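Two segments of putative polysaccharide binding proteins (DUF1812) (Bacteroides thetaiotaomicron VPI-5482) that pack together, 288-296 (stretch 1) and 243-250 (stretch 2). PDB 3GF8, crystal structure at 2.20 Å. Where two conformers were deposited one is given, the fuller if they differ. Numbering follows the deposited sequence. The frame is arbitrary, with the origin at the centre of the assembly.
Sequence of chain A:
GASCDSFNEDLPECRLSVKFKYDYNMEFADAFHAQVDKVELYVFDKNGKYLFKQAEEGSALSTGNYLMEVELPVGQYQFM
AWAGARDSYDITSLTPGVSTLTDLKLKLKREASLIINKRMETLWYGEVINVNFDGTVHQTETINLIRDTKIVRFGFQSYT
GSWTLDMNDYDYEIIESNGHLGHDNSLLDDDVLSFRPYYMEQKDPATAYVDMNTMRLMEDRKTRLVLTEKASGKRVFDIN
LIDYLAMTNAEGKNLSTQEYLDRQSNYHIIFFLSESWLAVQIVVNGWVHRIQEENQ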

ATOM      1  N   VAL A 288      -9.401  14.592  15.188  1.00 21.58           N
ATOM      2  CA  VAL A 288      -8.811  14.531  16.504  1.00 24.27           C
ATOM      3  C   VAL A 288      -9.324  13.305  17.258  1.00 25.05           C
ATOM      4  O   VAL A 288     -10.505  13.076  17.232  1.00 25.68           O
ATOM      5  CB  VAL A 288      -9.184  15.785  17.289  1.00 24.23           C
ATOM      6  CG1 VAL A 288      -8.495  15.778  18.621  1.00 28.09           C
ATOM      7  CG2 VAL A 288      -8.857  17.061  16.459  1.00 25.19           C
ATOM      8  N   HIS A 289      -8.424  12.513  17.856  1.00 27.32           N
ATOM      9  CA  HIS A 289      -8.740  11.351  18.715  1.00 27.95           C
ATOM     10  C   HIS A 289      -7.900  11.314  20.009  1.00 30.23           C
ATOM     11  O   HIS A 289      -6.658  11.283  19.957  1.00 32.65           O
ATOM     12  CB  HIS A 289      -8.502  10.052  17.950  1.00 28.02           C
ATOM     13  CG  HIS A 289      -9.232   9.987  16.648  1.00 36.07           C
ATOM     14  ND1 HIS A 289     -10.598   9.816  16.567  1.00 36.06           N
ATOM     15  CD2 HIS A 289      -8.787  10.064  15.371  1.00 44.97           C
ATOM     16  CE1 HIS A 289     -10.960   9.796  15.297  1.00 36.00           C
ATOM     17  NE2 HIS A 289      -9.879   9.949  14.551  1.00 38.59           N
ATOM     18  N   ARG A 290      -8.580  11.355  21.159  1.00 30.49           N
ATOM     19  CA  ARG A 290      -7.965  11.131  22.474  1.00 30.33           C
ATOM     20  C   ARG A 290      -7.446   9.686  22.561  1.00 29.53           C
ATOM     21  O   ARG A 290      -8.096   8.760  22.096  1.00 28.42           O
ATOM     22  CB  ARG A 290      -8.991  11.343  23.586  1.00 30.98           C
ATOM     23  CG  ARG A 290      -8.436  11.279  25.040  1.00 36.80           C
ATOM     24  CD  ARG A 290      -7.702  12.585  25.366  1.00 51.01           C
ATOM     25  NE  ARG A 290      -7.340  12.785  26.780  1.00 57.02           N
ATOM     26  CZ  ARG A 290      -6.333  12.185  27.421  1.00 53.58           C
ATOM     27  NH1 ARG A 290      -5.566  11.302  26.780  1.00 44.08           N
ATOM     28  NH2 ARG A 290      -6.097  12.469  28.716  1.00 45.15           N
ATOM     29  N   ILE A 291      -6.250   9.493  23.101  1.00 28.52           N
ATOM     30  CA  ILE A 291      -5.754   8.140  23.262  1.00 28.72           C
ATOM     31  C   ILE A 291      -6.007   7.797  24.703  1.00 27.09           C
ATOM     32  O   ILE A 291      -5.630   8.543  25.593  1.00 23.27           O
ATOM     33  CB  ILE A 291      -4.292   7.985  22.902  1.00 28.62           C
ATOM     34  CG1 ILE A 291      -4.068   8.408  21.447  1.00 30.86           C
ATOM     35  CG2 ILE A 291      -3.866   6.519  23.124  1.00 26.97           C
ATOM     36  CD1 ILE A 291      -4.530   7.351  20.416  1.00 26.63           C
ATOM     37  N   GLN A 292      -6.713   6.704  24.935  1.00 29.57           N
ATOM     38  CA  GLN A 292      -6.949   6.266  26.321  1.00 33.32           C
ATOM     39  C   GLN A 292      -5.674   5.612  26.831  1.00 30.54           C
ATOM     40  O   GLN A 292      -5.134   4.684  26.204  1.00 27.01           O
ATOM     41  CB  GLN A 292      -8.134   5.286  26.426  1.00 35.37           C
ATOM     42  CG  GLN A 292      -9.484   5.862  26.004  1.00 40.02           C
ATOM     43  CD  GLN A 292      -9.819   7.167  26.719  1.00 47.78           C
ATOM     44  OE1 GLN A 292      -9.673   7.268  27.933  1.00 58.32           O
ATOM     45  NE2 GLN A 292     -10.268   8.170  25.967  1.00 53.96           N
ATOM     46  N   GLU A 293      -5.189   6.112  27.955  1.00 29.88           N
ATOM     47  CA  GLU A 293      -3.900   5.666  28.523  1.00 33.54           C
ATOM     48  C   GLU A 293      -3.726   4.138  28.547  1.00 33.49           C
ATOM     49  O   GLU A 293      -2.665   3.613  28.183  1.00 34.32           O
ATOM     50  CB  GLU A 293      -3.684   6.264  29.921  1.00 32.27           C
ATOM     51  CG  GLU A 293      -2.250   6.613  30.161  1.00 35.76           C
ATOM     52  CD  GLU A 293      -2.002   7.306  31.476  1.00 40.30           C
ATOM     53  OE1 GLU A 293      -2.929   7.984  32.012  1.00 32.73           O
ATOM     54  OE2 GLU A 293      -0.847   7.176  31.946  1.00 39.04           O
ATOM     55  N   GLU A 294      -4.791   3.433  28.898  1.00 34.32           N
ATOM     56  CA  GLU A 294      -4.767   1.960  28.947  1.00 38.33           C
ATOM     57  C   GLU A 294      -4.537   1.350  27.555  1.00 40.39           C
ATOM     58  O   GLU A 294      -4.107   0.215  27.440  1.00 40.90           O
ATOM     59  CB  GLU A 294      -6.071   1.395  29.560  1.00 37.57           C
ATOM     60  CG  GLU A 294      -6.439   1.933  30.968  1.00 45.91           C
ATOM     61  CD  GLU A 294      -6.979   3.392  30.997  1.00 55.46           C
ATOM     62  OE1 GLU A 294      -7.196   3.989  29.914  1.00 58.87           O
ATOM     63  OE2 GLU A 294      -7.184   3.945  32.104  1.00 60.48           O
ATOM     64  N   ASN A 295      -4.849   2.102  26.501  1.00 43.39           N
ATOM     65  CA  ASN A 295      -4.690   1.638  25.114  1.00 45.44           C
ATOM     66  C   ASN A 295      -3.511   2.308  24.405  1.00 46.57           C
ATOM     67  O   ASN A 295      -3.370   2.172  23.166  1.00 46.95           O
ATOM     68  CB  ASN A 295      -5.964   1.928  24.300  1.00 46.27           C
ATOM     69  CG  ASN A 295      -7.224   1.418  24.978  1.00 47.25           C
ATOM     70  OD1 ASN A 295      -8.223   2.127  25.043  1.00 55.33           O
ATOM     71  ND2 ASN A 295      -7.173   0.192  25.506  1.00 56.40           N
ATOM     72  N   GLN A 296      -2.688   3.036  25.173  1.00 45.80           N
ATOM     73  CA  GLN A 296      -1.565   3.770  24.596  1.00 47.01           C
ATOM     74  C   GLN A 296      -0.622   2.738  23.914  1.00 47.14           C
ATOM     75  O   GLN A 296       0.036   2.999  22.895  1.00 43.03           O
ATOM     76  CB  GLN A 296      -0.866   4.672  25.657  1.00 46.47           C
ATOM     77  CG  GLN A 296       0.097   3.956  26.583  1.00 49.04           C
ATOM     78  OXT GLN A 296      -0.539   1.568  24.349  1.00 47.66           O
TER
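Stretch 2 (243-250) DYLAMTNA

Stretch 2 begins in a helix that started earlier in the chain, with Asp243 to Ala246 helical and Met247 N bonded to Asp243 O at 3.0 Å; Thr248, with psi of -176°, is extended. Stretch 1 runs as a strand through Arg290, loosens into a loop, and closes with a 3-10 segment, Glu293 to Asn295, before the C-terminal Gln296. The two run in opposite senses along the contact: His289 lies by Thr248, their CA atoms 6.8 Å apart, Ile291 by Tyr244, with CA atoms 8.2 Å apart, and the C-terminus reaches the end of the Tyr244 side chain. The backbones stay well separated, and the contact is made mostly by side chains, with two main-chain oxygens of stretch 1 joining in; it buries 386 Å² in all.

Along the strand and into the loop that follows, His289 and Ile291 point toward stretch 2, while Val288 and Arg290 reach no part of it, the alternation expected of an extended chain. His289 adopts the m rotamer, with chi2 at -72°, which lays one face of its imidazole against Thr248. The CB of Thr248 stands 3.9 Å from the centroid of the His289 ring in a CH-pi contact, and Thr248 CG2 is 3.4 Å from His289 CD2. Thr248 can offer its methyl in this way because its p rotamer turns the hydroxyl back to its own stretch, where Thr248 OG1 donates to Leu245 O at 2.5 Å; Thr248 N donates to the same Leu245 O at 3.0 Å. Asn249, also p, brings its amide to the edge of the imidazole, with Asn249 OD1 3.2 Å from His289 CE1. A water joins the two side chains, donating to Asn249 OD1 at 3.1 Å and hydrogen-bonded to His289 NE2 at 2.8 Å.

Ile291 is m at both chi1 and chi2, a shape that carries CD1 over the face of the Tyr244 ring, 4.1 Å from its centroid and 29° off the normal. The nearest ring atom is Tyr244 CE2, 3.7 Å from Ile291 CD1. The same Ile291 CD1 lies 4.2 Å from the SE atom of Met247, a selenomethionine, so it is shared between an aromatic face and the selenoether of Met247.

The CA-to-CB bond of Tyr244 points sideways with respect to stretch 1, but its m rotamer, at -84°, brings the end of the ring closer, and the hydroxyl meets the C-terminus. There Tyr244 OH donates a short hydrogen bond of 2.5 Å to the carboxylate atom Gln296 O, which lies near the ring plane. The 3-10 turn helps set this acceptor in place, since Gln296 N bonds to Glu293 O at 3.1 Å and Asn295 N to Gln292 O at 2.6 Å. Met247, m then t with chi3 at -140°, stretches toward the same turn and brings its CE to 3.1 Å from Asn295 O. Asn295 O accepts a hydrogen bond from a water at 2.9 Å, which donates in turn to Asp243 OD2 at 3.2 Å and so ties the helix to the turn.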

ATOM      1  N   ASP A 243      -3.404  -0.473  15.479  1.00 31.09           N
ATOM      2  CA  ASP A 243      -4.338  -0.256  16.566  1.00 32.24           C
ATOM      3  C   ASP A 243      -4.762   1.203  16.737  1.00 30.11           C
ATOM      4  O   ASP A 243      -5.921   1.503  17.005  1.00 29.85           O
ATOM      5  CB  ASP A 243      -3.733  -0.737  17.859  1.00 32.69           C
ATOM      6  CG  ASP A 243      -4.728  -1.337  18.707  1.00 39.80           C
ATOM      7  OD1 ASP A 243      -5.165  -2.437  18.331  1.00 49.74           O
ATOM      8  OD2 ASP A 243      -5.113  -0.694  19.707  1.00 61.17           O
ATOM      9  N   TYR A 244      -3.809   2.106  16.593  1.00 28.93           N
ATOM     10  CA  TYR A 244      -4.123   3.532  16.619  1.00 30.16           C
ATOM     11  C   TYR A 244      -5.045   3.905  15.469  1.00 31.15           C
ATOM     12  O   TYR A 244      -5.940   4.718  15.642  1.00 31.84           O
ATOM     13  CB  TYR A 244      -2.838   4.370  16.602  1.00 30.28           C
ATOM     14  CG  TYR A 244      -2.212   4.567  17.984  1.00 28.72           C
ATOM     15  CD1 TYR A 244      -2.055   3.506  18.856  1.00 29.08           C
ATOM     16  CD2 TYR A 244      -1.782   5.813  18.394  1.00 33.34           C
ATOM     17  CE1 TYR A 244      -1.493   3.679  20.065  1.00 33.15           C
ATOM     18  CE2 TYR A 244      -1.226   6.002  19.634  1.00 28.07           C
ATOM     19  CZ  TYR A 244      -1.086   4.944  20.457  1.00 29.11           C
ATOM     20  OH  TYR A 244      -0.523   5.127  21.679  1.00 25.56           O
ATOM     21  N   LEU A 245      -4.840   3.313  14.291  1.00 30.72           N
ATOM     22  CA  LEU A 245      -5.724   3.610  13.173  1.00 30.12           C
ATOM     23  C   LEU A 245      -7.086   2.926  13.367  1.00 29.88           C
ATOM     24  O   LEU A 245      -8.109   3.500  13.024  1.00 25.62           O
ATOM     25  CB  LEU A 245      -5.079   3.229  11.833  1.00 30.53           C
ATOM     26  CG  LEU A 245      -3.905   4.130  11.410  1.00 33.50           C
ATOM     27  CD1 LEU A 245      -3.210   3.531  10.248  1.00 22.34           C
ATOM     28  CD2 LEU A 245      -4.346   5.517  11.080  1.00 25.16           C
ATOM     29  N   ALA A 246      -7.099   1.718  13.940  1.00 29.53           N
ATOM     30  CA  ALA A 246      -8.359   1.007  14.183  1.00 31.79           C
ATOM     31  C   ALA A 246      -9.242   1.769  15.174  1.00 34.57           C
ATOM     32  O   ALA A 246     -10.443   1.806  14.982  1.00 38.48           O
ATOM     33  CB  ALA A 246      -8.112  -0.479  14.658  1.00 29.70           C
HETATM   34  N   MSE A 247      -8.657   2.385  16.208  1.00 35.86           N
HETATM   35  CA  MSE A 247      -9.366   3.191  17.215  0.50 36.35           C
HETATM   36  C   MSE A 247     -10.071   4.388  16.530  1.00 35.56           C
HETATM   37  O   MSE A 247     -10.928   5.018  17.103  1.00 32.85           O
HETATM   38  CB  MSE A 247      -8.389   3.744  18.319  0.50 36.85           C
HETATM   39  CG  MSE A 247      -7.663   2.721  19.338  0.50 42.02           C
HETATM   40 SE   MSE A 247      -6.120   3.489  20.477  0.38 47.58          SE
HETATM   41  CE  MSE A 247      -4.827   2.026  20.437  0.50 20.33           C
ATOM     42  N   THR A 248      -9.670   4.752  15.316  1.00 35.51           N
ATOM     43  CA  THR A 248     -10.220   5.971  14.748  1.00 35.80           C
ATOM     44  C   THR A 248     -11.549   5.644  14.121  1.00 39.63           C
ATOM     45  O   THR A 248     -12.023   4.497  14.191  1.00 42.52           O
ATOM     46  CB  THR A 248      -9.280   6.636  13.744  1.00 36.25           C
ATOM     47  OG1 THR A 248      -9.086   5.776  12.621  1.00 34.26           O
ATOM     48  CG2 THR A 248      -7.935   6.965  14.405  1.00 28.99           C
ATOM     49  N   ASN A 249     -12.152   6.638  13.492  1.00 39.51           N
ATOM     50  CA  ASN A 249     -13.483   6.471  12.884  1.00 39.38           C
ATOM     51  C   ASN A 249     -13.486   6.275  11.370  1.00 34.09           C
ATOM     52  O   ASN A 249     -14.496   6.544  10.705  1.00 32.45           O
ATOM     53  CB  ASN A 249     -14.333   7.713  13.232  1.00 42.03           C
ATOM     54  CG  ASN A 249     -13.671   9.066  12.767  1.00 53.04           C
ATOM     55  OD1 ASN A 249     -12.447   9.159  12.487  1.00 50.84           O
ATOM     56  ND2 ASN A 249     -14.499  10.109  12.699  1.00 60.45           N
ATOM     57  N   ALA A 250     -12.360   5.838  10.807  1.00 33.61           N
ATOM     58  CA  ALA A 250     -12.215   5.762   9.329  1.00 31.07           C
ATOM     59  C   ALA A 250     -12.638   7.110   8.699  1.00 29.03           C
ATOM     60  O   ALA A 250     -13.386   7.188   7.709  1.00 29.17           O
ATOM     61  CB  ALA A 250     -13.027   4.621   8.769  1.00 27.17           C
TER
HETATM   62  O   HOH W   1      -2.484   0.197  21.286  1.00 38.83           O
HETATM   63  O   HOH W   2      -9.556   9.832  11.737  1.00 38.89           O